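Local structure of glutamyl endopeptidase (Staphylococcus epidermidis, 6PYM) at residues G38-E43 against Q110-A115; G58-I63 against Q83-Y88; G78-Q83 against L97-N102; I129-Y134 against G166-S171. The protein probably cleaves peptide bonds on the carbonyl side of glutamate, and also of aspartate, as a secreted serine endopeptidase of the chymotrypsin-like fold. The protein carries 1 engineered substitution. One frame throughout, in Å; residues are numbered along the deposited sequence.

Interaction 1: residues G38-E43 against Q110-A115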
loop_
_atom_site.group_PDB
_atom_site.type_symbol
_atom_site.label_atom_id
_atom_site.label_comp_id
_atom_site.label_asym_id
_atom_site.label_seq_id
_atom_site.Cartn_x
_atom_site.Cartn_y
_atom_site.Cartn_z
ATOM N N GLY A 38 2.984 -1.797 -0.375
ATOM C CA GLY A 38 1.911 -2.145 0.528
ATOM C C GLY A 38 1.940 -1.232 1.728
ATOM O O GLY A 38 2.747 -0.303 1.797
ATOM N N VAL A 39 1.081 -1.524 2.704
ATOM C CA VAL A 39 1.005 -0.677 3.894
ATOM C C VAL A 39 0.697 -1.535 5.114
ATOM O O VAL A 39 -0.236 -2.348 5.099
ATOM C CB VAL A 39 0.004 0.487 3.701
ATOM C CG1 VAL A 39 -1.413 -0.014 3.402
ATOM C CG2 VAL A 39 0.022 1.424 4.903
ATOM N N VAL A 40 1.484 -1.352 6.176
ATOM C CA VAL A 40 1.233 -2.059 7.428
ATOM C C VAL A 40 -0.022 -1.503 8.081
ATOM O O VAL A 40 -0.142 -0.288 8.270
ATOM C CB VAL A 40 2.427 -1.907 8.384
ATOM C CG1 VAL A 40 2.123 -2.591 9.719
ATOM C CG2 VAL A 40 3.696 -2.466 7.760
ATOM N N VAL A 41 -0.946 -2.392 8.468
ATOM C CA VAL A 41 -2.226 -1.977 9.047
ATOM C C VAL A 41 -2.597 -2.715 10.329
ATOM O O VAL A 41 -3.606 -2.380 10.957
ATOM C CB VAL A 41 -3.389 -2.068 8.038
ATOM C CG1 VAL A 41 -3.147 -1.187 6.832
ATOM C CG2 VAL A 41 -3.630 -3.508 7.607
ATOM N N GLY A 42 -1.819 -3.719 10.720
ATOM C CA GLY A 42 -2.108 -4.463 11.932
ATOM C C GLY A 42 -0.860 -5.155 12.433
ATOM O O GLY A 42 0.201 -5.110 11.804
ATOM N N GLU A 43 -1.017 -5.822 13.580
ATOM C CA GLU A 43 0.113 -6.435 14.272
ATOM C C GLU A 43 0.961 -7.300 13.348
ATOM O O GLU A 43 2.195 -7.296 13.438
ATOM C CB GLU A 43 -0.404 -7.265 15.447
ATOM C CG GLU A 43 0.703 -7.898 16.268
ATOM C CD GLU A 43 1.297 -6.942 17.282
ATOM O OE1 GLU A 43 0.972 -5.736 17.241
ATOM O OE2 GLU A 43 2.089 -7.400 18.129
ATOM N N GLN A 110 4.634 -3.905 15.482
ATOM C CA GLN A 110 5.398 -3.397 16.611
ATOM C C GLN A 110 6.581 -2.555 16.172
ATOM O O GLN A 110 6.959 -1.621 16.886
ATOM C CB GLN A 110 5.931 -4.564 17.454
ATOM C CG GLN A 110 4.858 -5.386 18.158
ATOM C CD GLN A 110 5.418 -6.603 18.884
ATOM O OE1 GLN A 110 6.447 -7.165 18.495
ATOM N NE2 GLN A 110 4.739 -7.012 19.950
ATOM N N VAL A 111 7.174 -2.856 15.013
ATOM C CA VAL A 111 8.357 -2.128 14.571
ATOM C C VAL A 111 8.000 -0.830 13.866
ATOM O O VAL A 111 8.827 0.091 13.827
ATOM C CB VAL A 111 9.299 -3.007 13.727
ATOM C CG1 VAL A 111 9.639 -4.293 14.471
ATOM C CG2 VAL A 111 8.719 -3.303 12.344
ATOM N N VAL A 112 6.804 -0.736 13.293
ATOM C CA VAL A 112 6.265 0.505 12.762
ATOM C C VAL A 112 4.882 0.691 13.355
ATOM O O VAL A 112 4.270 -0.255 13.858
ATOM C CB VAL A 112 6.189 0.510 11.219
ATOM C CG1 VAL A 112 7.562 0.275 10.633
ATOM C CG2 VAL A 112 5.190 -0.527 10.711
ATOM N N LYS A 113 4.394 1.920 13.311
ATOM C CA LYS A 113 3.013 2.179 13.711
ATOM C C LYS A 113 2.076 1.780 12.578
ATOM O O LYS A 113 2.197 2.323 11.473
ATOM C CB LYS A 113 2.808 3.655 14.026
ATOM C CG LYS A 113 1.463 3.937 14.689
ATOM C CD LYS A 113 1.337 5.398 15.101
ATOM C CE LYS A 113 0.088 5.628 15.945
ATOM N NZ LYS A 113 -1.171 5.374 15.190
ATOM N N PRO A 114 1.132 0.869 12.799
ATOM C CA PRO A 114 0.167 0.562 11.738
ATOM C C PRO A 114 -0.552 1.820 11.275
ATOM O O PRO A 114 -0.862 2.714 12.073
ATOM C CB PRO A 114 -0.787 -0.431 12.410
ATOM C CG PRO A 114 0.075 -1.115 13.429
ATOM C CD PRO A 114 0.944 -0.001 13.973
ATOM N N ALA A 115 -0.802 1.890 9.971
ATOM C CA ALA A 115 -1.459 3.053 9.399
ATOM C C ALA A 115 -2.887 3.172 9.906
ATOM O O ALA A 115 -3.539 2.179 10.240
ATOM C CB ALA A 115 -1.477 2.943 7.879
HETATM O O HOH W 1 -4.668 0.049 11.445
#
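V41 and P114 bring the two backbones together, their CA atoms 4.4 Å apart, where the end of strand 34-42 meets the chain that leaves helix 108-111. One direct backbone bond joins them: A115 N donates to V40 O at 2.8 Å, almost straight at 177°. P114 CA adds a weaker CH...O contact to the same oxygen. A second link runs through a water that donates to both V41 O and A115 O. V41 and G42 form a classic beta bulge opposite E45, and P114 CB rests 3.6 Å from V41 C on this bulge.

The apolar side chains meet by methyl groups. V112 CG2, set between its own backbone N and carbonyl carbon, lies 3.8 Å from both CG1 and CG2 of V40, while V39 CG2 touches A115 CB at 3.7 Å. At the outer end E43 OE2 lies 3.2 Å from Q110 NE2, at an angle too poor for a hydrogen bond, with carboxylate and amide planes 80° apart; Q110 OE1 accepts from H107 N.

The contact belongs to the six-stranded barrel, where V40 and V112 share P67 of strand 64-67 and V39 packs on L47 of strand 45-48; V39 and A115 also touch I183 and V180 of strand 180-188 in the other sheet.

Interaction 2: residues G58-I63 against Q83-Y88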
loop_
_atom_site.group_PDB
_atom_site.type_symbol
_atom_site.label_atom_id
_atom_site.label_comp_id
_atom_site.label_asym_id
_atom_site.label_seq_id
_atom_site.Cartn_x
_atom_site.Cartn_y
_atom_site.Cartn_z
ATOM N N GLY A 58 1.007 -18.973 -4.892
ATOM C CA GLY A 58 0.445 -19.764 -3.823
ATOM C C GLY A 58 1.338 -19.988 -2.623
ATOM O O GLY A 58 0.879 -20.581 -1.637
ATOM N N ASN A 59 2.592 -19.545 -2.665
ATOM C CA ASN A 59 3.495 -19.722 -1.532
ATOM C C ASN A 59 3.796 -18.371 -0.898
ATOM O O ASN A 59 4.657 -17.628 -1.394
ATOM C CB ASN A 59 4.791 -20.412 -1.964
ATOM C CG ASN A 59 5.703 -20.724 -0.789
ATOM O OD1 ASN A 59 5.379 -20.427 0.365
ATOM N ND2 ASN A 59 6.848 -21.333 -1.075
ATOM N N PRO A 60 3.136 -18.021 0.209
ATOM C CA PRO A 60 3.396 -16.720 0.846
ATOM C C PRO A 60 4.834 -16.537 1.274
ATOM O O PRO A 60 5.297 -15.391 1.361
ATOM C CB PRO A 60 2.451 -16.722 2.058
ATOM C CG PRO A 60 1.414 -17.759 1.747
ATOM C CD PRO A 60 2.105 -18.796 0.918
ATOM N N ARG A 61 5.561 -17.631 1.526
ATOM C CA ARG A 61 6.950 -17.553 1.953
ATOM C C ARG A 61 7.862 -16.972 0.881
ATOM O O ARG A 61 9.000 -16.607 1.191
ATOM C CB ARG A 61 7.476 -18.935 2.373
ATOM C CG ARG A 61 6.734 -19.647 3.489
ATOM C CD ARG A 61 6.424 -18.729 4.664
ATOM N NE ARG A 61 7.593 -18.403 5.456
ATOM C CZ ARG A 61 7.533 -17.703 6.578
ATOM N NH1 ARG A 61 6.360 -17.269 7.017
ATOM N NH2 ARG A 61 8.648 -17.432 7.248
ATOM N N ASN A 62 7.398 -16.891 -0.363
ATOM C CA ASN A 62 8.133 -16.242 -1.438
ATOM C C ASN A 62 8.089 -14.721 -1.360
ATOM O O ASN A 62 8.794 -14.062 -2.129
ATOM C CB ASN A 62 7.560 -16.671 -2.795
ATOM C CG ASN A 62 7.838 -18.129 -3.117
ATOM O OD1 ASN A 62 8.837 -18.695 -2.678
ATOM N ND2 ASN A 62 6.959 -18.738 -3.907
ATOM N N ILE A 63 7.286 -14.144 -0.470
ATOM C CA ILE A 63 7.079 -12.699 -0.434
ATOM C C ILE A 63 7.887 -12.106 0.711
ATOM O O ILE A 63 7.710 -12.501 1.870
ATOM C CB ILE A 63 5.593 -12.355 -0.278
ATOM C CG1 ILE A 63 4.763 -13.079 -1.336
ATOM C CG2 ILE A 63 5.401 -10.854 -0.373
ATOM C CD1 ILE A 63 3.275 -12.934 -1.123
ATOM N N GLN A 83 3.217 -15.119 5.340
ATOM C CA GLN A 83 2.738 -16.297 6.049
ATOM C C GLN A 83 1.389 -16.776 5.544
ATOM O O GLN A 83 1.184 -17.987 5.400
ATOM C CB GLN A 83 2.658 -16.009 7.562
ATOM C CG GLN A 83 2.365 -17.233 8.431
ATOM C CD GLN A 83 0.884 -17.480 8.628
ATOM O OE1 GLN A 83 0.079 -16.549 8.634
ATOM N NE2 GLN A 83 0.513 -18.745 8.794
ATOM N N GLU A 84 0.460 -15.864 5.258
ATOM C CA GLU A 84 -0.855 -16.245 4.772
ATOM C C GLU A 84 -1.421 -15.119 3.917
ATOM O O GLU A 84 -1.364 -13.948 4.308
ATOM C CB GLU A 84 -1.803 -16.534 5.943
ATOM C CG GLU A 84 -3.172 -17.041 5.523
ATOM C CD GLU A 84 -4.081 -17.326 6.706
ATOM O OE1 GLU A 84 -3.807 -16.810 7.811
ATOM O OE2 GLU A 84 -5.069 -18.069 6.525
ATOM N N ILE A 85 -1.987 -15.483 2.769
ATOM C CA ILE A 85 -2.640 -14.537 1.871
ATOM C C ILE A 85 -4.139 -14.624 2.097
ATOM O O ILE A 85 -4.723 -15.714 2.024
ATOM C CB ILE A 85 -2.294 -14.847 0.408
ATOM C CG1 ILE A 85 -0.803 -14.612 0.157
ATOM C CG2 ILE A 85 -3.176 -14.027 -0.528
ATOM C CD1 ILE A 85 -0.305 -15.254 -1.111
ATOM N N ILE A 86 -4.766 -13.483 2.373
ATOM C CA ILE A 86 -6.207 -13.401 2.584
ATOM C C ILE A 86 -6.793 -12.467 1.530
ATOM O O ILE A 86 -6.825 -11.246 1.738
ATOM C CB ILE A 86 -6.537 -12.899 3.997
ATOM C CG1 ILE A 86 -5.784 -13.700 5.063
ATOM C CG2 ILE A 86 -8.026 -12.981 4.244
ATOM C CD1 ILE A 86 -5.813 -13.055 6.433
ATOM N N PRO A 87 -7.246 -12.978 0.389
ATOM C CA PRO A 87 -7.807 -12.085 -0.634
ATOM C C PRO A 87 -9.146 -11.515 -0.190
ATOM O O PRO A 87 -9.936 -12.189 0.473
ATOM C CB PRO A 87 -7.981 -13.004 -1.849
ATOM C CG PRO A 87 -8.123 -14.379 -1.260
ATOM C CD PRO A 87 -7.245 -14.390 -0.037
ATOM N N TYR A 88 -9.403 -10.265 -0.559
ATOM C CA TYR A 88 -10.729 -9.702 -0.368
ATOM C C TYR A 88 -11.724 -10.507 -1.197
ATOM O O TYR A 88 -11.473 -10.760 -2.381
ATOM C CB TYR A 88 -10.713 -8.253 -0.843
ATOM C CG TYR A 88 -12.032 -7.536 -0.763
ATOM C CD1 TYR A 88 -12.721 -7.441 0.440
ATOM C CD2 TYR A 88 -12.581 -6.931 -1.887
ATOM C CE1 TYR A 88 -13.927 -6.767 0.523
ATOM C CE2 TYR A 88 -13.784 -6.249 -1.816
ATOM C CZ TYR A 88 -14.457 -6.181 -0.606
ATOM O OH TYR A 88 -15.660 -5.507 -0.513
#
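Q83 opens the contact by laying its backbone against the ring of P60: P60 CB is 3.6 Å from Q83 C, and P60 CG approaches Q83 O. The Q83 side chain starts away from the 58-63 segment, yet its CB still meets R61. There NH1 of the arginine comes within 3.9 Å of Q83 CB, which lies in the guanidinium plane at its edge, and the guanidinium and the Q83 amide are turned 65° from each other. In R61, chi2 (-46°) bends CD and chi3 then turns NE, leaving the chain folded rather than extended, and NH1 is hydrogen-bonded to S100 OG beyond the contact.

E84 continues the strand with a side chain that starts away from 58-63; its OE1 forms a salt bridge with R98, while its backbone N stays near P60 CB. At I85 the side chain turns back toward the 58-63 segment. Its CG1 and CD1 both lie 4.2 Å from P60 CG, and its CD1 meets I63 CD1 at 4.3 Å, a similarly distant apolar contact.

The partner segment is shaped by its own bonds. N59 OD1 accepts from R61 N at 3.0 Å, with the donor above the carbonyl plane, and I63 N bonds to P60 O. N59 thus forms an Asx turn leading into the 3-10 segment 60-62, which packs beside the classic beta bulge of Q83 and E84 opposite R98, on the surface of the six-stranded antiparallel barrel characteristic of chymotrypsin-like proteases.

Interaction 3: residues G78-Q83 against L97-N102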
loop_
_atom_site.group_PDB
_atom_site.type_symbol
_atom_site.label_atom_id
_atom_site.label_comp_id
_atom_site.label_asym_id
_atom_site.label_seq_id
_atom_site.Cartn_x
_atom_site.Cartn_y
_atom_site.Cartn_z
ATOM N N GLY A 78 14.324 -3.988 8.489
ATOM C CA GLY A 78 14.542 -5.327 7.995
ATOM C C GLY A 78 13.409 -5.790 7.099
ATOM O O GLY A 78 12.779 -5.001 6.377
ATOM N N LYS A 79 13.147 -7.093 7.140
ATOM C CA LYS A 79 12.085 -7.683 6.347
ATOM C C LYS A 79 11.255 -8.641 7.189
ATOM O O LYS A 79 11.668 -9.094 8.265
ATOM C CB LYS A 79 12.599 -8.385 5.078
ATOM C CG LYS A 79 13.146 -9.782 5.271
ATOM C CD LYS A 79 13.496 -10.400 3.920
ATOM C CE LYS A 79 13.738 -11.901 4.024
ATOM N NZ LYS A 79 14.927 -12.238 4.857
ATOM N N PHE A 80 10.061 -8.924 6.676
ATOM C CA PHE A 80 9.121 -9.877 7.237
ATOM C C PHE A 80 8.631 -10.753 6.098
ATOM O O PHE A 80 8.411 -10.269 4.981
ATOM C CB PHE A 80 7.951 -9.135 7.878
ATOM C CG PHE A 80 8.365 -8.269 9.027
ATOM C CD1 PHE A 80 8.925 -7.017 8.805
ATOM C CD2 PHE A 80 8.236 -8.719 10.327
ATOM C CE1 PHE A 80 9.342 -6.233 9.856
ATOM C CE2 PHE A 80 8.644 -7.939 11.382
ATOM C CZ PHE A 80 9.198 -6.692 11.150
ATOM N N VAL A 81 8.489 -12.042 6.365
ATOM C CA VAL A 81 8.186 -13.027 5.331
ATOM C C VAL A 81 6.699 -13.349 5.336
ATOM O O VAL A 81 6.092 -13.553 6.395
ATOM C CB VAL A 81 9.040 -14.296 5.516
ATOM C CG1 VAL A 81 8.738 -15.317 4.424
ATOM C CG2 VAL A 81 10.526 -13.941 5.522
ATOM N N GLY A 82 6.111 -13.411 4.145
ATOM C CA GLY A 82 4.713 -13.759 4.026
ATOM C C GLY A 82 4.367 -15.076 4.691
ATOM O O GLY A 82 5.134 -16.042 4.617
ATOM N N GLN A 83 3.217 -15.119 5.340
ATOM C CA GLN A 83 2.738 -16.297 6.049
ATOM C C GLN A 83 1.389 -16.776 5.544
ATOM O O GLN A 83 1.184 -17.987 5.400
ATOM C CB GLN A 83 2.658 -16.009 7.562
ATOM C CG GLN A 83 2.365 -17.233 8.431
ATOM C CD GLN A 83 0.884 -17.480 8.628
ATOM O OE1 GLN A 83 0.079 -16.549 8.634
ATOM N NE2 GLN A 83 0.513 -18.745 8.794
ATOM N N LEU A 97 -1.946 -9.471 3.418
ATOM C CA LEU A 97 -0.847 -10.416 3.574
ATOM C C LEU A 97 -0.469 -10.416 5.045
ATOM O O LEU A 97 -0.031 -9.393 5.583
ATOM C CB LEU A 97 0.360 -10.060 2.709
ATOM C CG LEU A 97 1.553 -11.011 2.870
ATOM C CD1 LEU A 97 1.231 -12.420 2.378
ATOM C CD2 LEU A 97 2.764 -10.467 2.155
ATOM N N ARG A 98 -0.681 -11.551 5.703
ATOM C CA ARG A 98 -0.184 -11.743 7.053
ATOM C C ARG A 98 1.261 -12.199 6.953
ATOM O O ARG A 98 1.579 -13.074 6.141
ATOM C CB ARG A 98 -1.030 -12.801 7.756
ATOM C CG ARG A 98 -0.696 -13.041 9.212
ATOM C CD ARG A 98 -1.849 -13.767 9.893
ATOM N NE ARG A 98 -3.001 -12.883 10.050
ATOM C CZ ARG A 98 -4.264 -13.250 9.866
ATOM N NH1 ARG A 98 -4.559 -14.492 9.510
ATOM N NH2 ARG A 98 -5.236 -12.363 10.037
ATOM N N VAL A 99 2.134 -11.594 7.753
ATOM C CA VAL A 99 3.553 -11.913 7.747
ATOM C C VAL A 99 3.949 -12.517 9.086
ATOM O O VAL A 99 3.340 -12.246 10.127
ATOM C CB VAL A 99 4.438 -10.689 7.416
ATOM C CG1 VAL A 99 4.184 -10.223 5.990
ATOM C CG2 VAL A 99 4.195 -9.554 8.404
ATOM N N SER A 100 5.001 -13.331 9.048
ATOM C CA SER A 100 5.565 -13.900 10.258
ATOM C C SER A 100 6.345 -12.838 11.026
ATOM O O SER A 100 6.755 -11.823 10.457
ATOM C CB SER A 100 6.513 -15.039 9.889
ATOM O OG SER A 100 5.819 -16.106 9.269
ATOM N N PRO A 101 6.571 -13.050 12.325
ATOM C CA PRO A 101 7.516 -12.194 13.049
ATOM C C PRO A 101 8.906 -12.329 12.445
ATOM O O PRO A 101 9.203 -13.277 11.716
ATOM C CB PRO A 101 7.492 -12.757 14.480
ATOM C CG PRO A 101 6.253 -13.585 14.565
ATOM C CD PRO A 101 5.996 -14.101 13.185
ATOM N N ASN A 102 9.770 -11.367 12.759
ATOM C CA ASN A 102 11.120 -11.380 12.206
ATOM C C ASN A 102 12.042 -12.275 13.038
ATOM O O ASN A 102 11.614 -12.960 13.972
ATOM C CB ASN A 102 11.651 -9.961 12.008
ATOM C CG ASN A 102 11.935 -9.237 13.318
ATOM O OD1 ASN A 102 11.913 -9.824 14.406
ATOM N ND2 ASN A 102 12.208 -7.943 13.215
HETATM O O HOH W 2 12.634 -7.245 10.331
HETATM O O HOH W 3 9.576 -13.017 8.875
#
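V81 and S100 supply one of two direct backbone hydrogen bonds: S100 N donates to V81 O at 2.9 Å. The other runs from Q83 N to R98 O at 2.7 Å. V99 CA adds a CH...O contact to V81 O. Waters carry the pairing onward: one accepts from V81 N and donates to P101 O, another donates to K79 O and accepts from N102 ND2, which also bonds to Q106 OE1.

These bonds flank G82 and V99, an antiparallel non-hydrogen-bonded pair with CA atoms 4.3 Å apart. The pair belongs to the hairpin of strands 80-87 and 95-99 in the six-stranded barrel; the short strand segments run antiparallel with a strong twist, 124° between their directions.

Packing centres on F80. V99 CG2, set between its own N and carbonyl carbon, meets F80 CB at 3.8 Å, S100 O approaches F80 CD2 in the ring plane at 3.4 Å, and F80 CE2 lies 3.7 Å from N102 CB. The F80 ring and N102 amide are nearly parallel, 12° apart. L97 CD1 comes within 4.1 Å of G82 CA.

Among the polar side chains, Q83 and R98 run side by side, with Q83 OE1 3.6 Å from R98 CD; the guanidinium itself forms salt bridges with E45 and E84.

Interaction 4: residues I129-Y134 against G166-S171. Engineered in segment 166-171: A169 (natural residue Ser).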
loop_
_atom_site.group_PDB
_atom_site.type_symbol
_atom_site.label_atom_id
_atom_site.label_comp_id
_atom_site.label_asym_id
_atom_site.label_seq_id
_atom_site.Cartn_x
_atom_site.Cartn_y
_atom_site.Cartn_z
ATOM N N ILE A 129 -4.825 14.473 -2.358
ATOM C CA ILE A 129 -4.377 13.206 -1.795
ATOM C C ILE A 129 -2.938 12.946 -2.222
ATOM O O ILE A 129 -2.374 13.650 -3.062
ATOM C CB ILE A 129 -5.283 12.038 -2.235
ATOM C CG1 ILE A 129 -5.314 11.953 -3.762
ATOM C CG2 ILE A 129 -6.701 12.197 -1.656
ATOM C CD1 ILE A 129 -5.733 10.607 -4.291
ATOM N N THR A 130 -2.348 11.908 -1.632
ATOM C CA THR A 130 -1.065 11.384 -2.068
ATOM C C THR A 130 -1.156 9.876 -2.239
ATOM O O THR A 130 -1.983 9.211 -1.608
ATOM C CB THR A 130 0.062 11.700 -1.078
ATOM O OG1 THR A 130 -0.301 11.248 0.235
ATOM C CG2 THR A 130 0.355 13.193 -1.040
ATOM N N VAL A 131 -0.295 9.341 -3.102
ATOM C CA VAL A 131 -0.070 7.903 -3.223
ATOM C C VAL A 131 1.418 7.693 -3.012
ATOM O O VAL A 131 2.234 8.283 -3.733
ATOM C CB VAL A 131 -0.547 7.346 -4.576
ATOM C CG1 VAL A 131 -0.141 5.880 -4.734
ATOM C CG2 VAL A 131 -2.049 7.476 -4.668
ATOM N N THR A 132 1.771 6.863 -2.039
ATOM C CA THR A 132 3.155 6.755 -1.604
ATOM C C THR A 132 3.569 5.295 -1.593
ATOM O O THR A 132 2.863 4.449 -1.038
ATOM C CB THR A 132 3.333 7.436 -0.250
ATOM O OG1 THR A 132 2.955 8.806 -0.408
ATOM C CG2 THR A 132 4.782 7.349 0.244
ATOM N N GLY A 133 4.699 5.004 -2.223
ATOM C CA GLY A 133 5.119 3.632 -2.406
ATOM C C GLY A 133 6.390 3.573 -3.219
ATOM O O GLY A 133 7.210 4.496 -3.144
ATOM N N TYR A 134 6.554 2.505 -3.998
ATOM C CA TYR A 134 7.850 2.108 -4.552
ATOM C C TYR A 134 7.776 1.967 -6.070
ATOM O O TYR A 134 7.750 0.852 -6.603
ATOM C CB TYR A 134 8.337 0.833 -3.855
ATOM C CG TYR A 134 8.648 1.083 -2.399
ATOM C CD1 TYR A 134 9.906 1.525 -2.024
ATOM C CD2 TYR A 134 7.675 0.937 -1.408
ATOM C CE1 TYR A 134 10.204 1.804 -0.712
ATOM C CE2 TYR A 134 7.971 1.206 -0.085
ATOM C CZ TYR A 134 9.237 1.631 0.257
ATOM O OH TYR A 134 9.513 1.888 1.583
ATOM N N GLY A 166 4.575 1.193 -12.575
ATOM C CA GLY A 166 4.725 -0.201 -12.196
ATOM C C GLY A 166 5.700 -0.385 -11.053
ATOM O O GLY A 166 6.834 0.093 -11.102
ATOM N N GLY A 167 5.243 -1.073 -10.005
ATOM C CA GLY A 167 5.890 -1.118 -8.707
ATOM C C GLY A 167 5.074 -0.425 -7.635
ATOM O O GLY A 167 5.108 -0.833 -6.466
ATOM N N ASN A 168 4.302 0.588 -8.028
ATOM C CA ASN A 168 3.387 1.252 -7.112
ATOM C C ASN A 168 2.226 0.363 -6.684
ATOM O O ASN A 168 1.577 0.703 -5.697
ATOM C CB ASN A 168 2.805 2.525 -7.738
ATOM C CG ASN A 168 3.599 3.787 -7.415
ATOM O OD1 ASN A 168 4.063 4.475 -8.326
ATOM N ND2 ASN A 168 3.712 4.128 -6.130
ATOM N N ALA A 169 1.909 -0.715 -7.410
ATOM C CA ALA A 169 0.820 -1.622 -7.037
ATOM C C ALA A 169 0.830 -1.904 -5.543
ATOM O O ALA A 169 1.841 -2.359 -4.997
ATOM C CB ALA A 169 0.978 -2.939 -7.801
ATOM N N GLY A 170 -0.296 -1.634 -4.879
ATOM C CA GLY A 170 -0.431 -1.845 -3.452
ATOM C C GLY A 170 -0.165 -0.624 -2.597
ATOM O O GLY A 170 -0.337 -0.694 -1.373
ATOM N N SER A 171 0.225 0.492 -3.202
ATOM C CA SER A 171 0.603 1.666 -2.427
ATOM C C SER A 171 -0.608 2.243 -1.707
ATOM O O SER A 171 -1.690 2.357 -2.296
ATOM C CB SER A 171 1.130 2.771 -3.337
ATOM O OG SER A 171 2.383 2.480 -3.924
HETATM O O HOH W 4 4.310 7.017 -5.356
#
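S171 packs tightly against the end of strand 128-133. Its CB lies 3.3 Å from T132 O and 3.6 Å from V131 CG1. G133 has no side chain, and S171 OG comes directly against its CA, at 3.3 Å. Close by, Y134 O faces G167 O at 3.1 Å, two acceptors that cannot bond each other; S37 OG is hydrogen-bonded to G167 O and to Y134 N.

Bonds within 166-171 fix the hydroxyl. S171 OG donates to N168 O at 2.6 Å, in the carbonyl plane and on a lone pair; N168 ND2 donates to S171 OG at 3.1 Å, nearly straight at 174°, while N168 OD1 accepts from V165 N. S171 N also binds N168 O, closing a type II beta turn. This turn corresponds to the nucleophile loop of chymotrypsin-like serine proteases and carries A169, an engineered replacement for the serine predicted to belong to the charge relay system.

On the looser side water enters: one donates to V131 O and accepts from N168 ND2, bridging a pair whose closest direct approach, V131 CG1 to N168 ND2, is 4.5 Å.

Strand 128-133 lies between strands 143-154 and 172-174, while V131, N168 and S171 all touch H184 of strand 180-188.

Interactions 2 and 3 are the most closely coupled: their centres are 10 Å apart, they share Q83 on strand 80-87, and I63 O lies 2.9 Å from G82 N, a probable hydrogen bond. Interaction 1 touches interaction 3, V111 CG2 to F80 CZ at 3.6 Å; all three reach the six-stranded barrel. Interaction 4 stands in the other sheet, its centre about 16 Å from that of interaction 1 and 20 Å from those of interactions 2 and 3. It holds A169 of the predicted charge relay system; G167 lies about 8 Å from the H51 side chain, whereas the I85 side chain of interaction 2 is about 10 Å from that of D93.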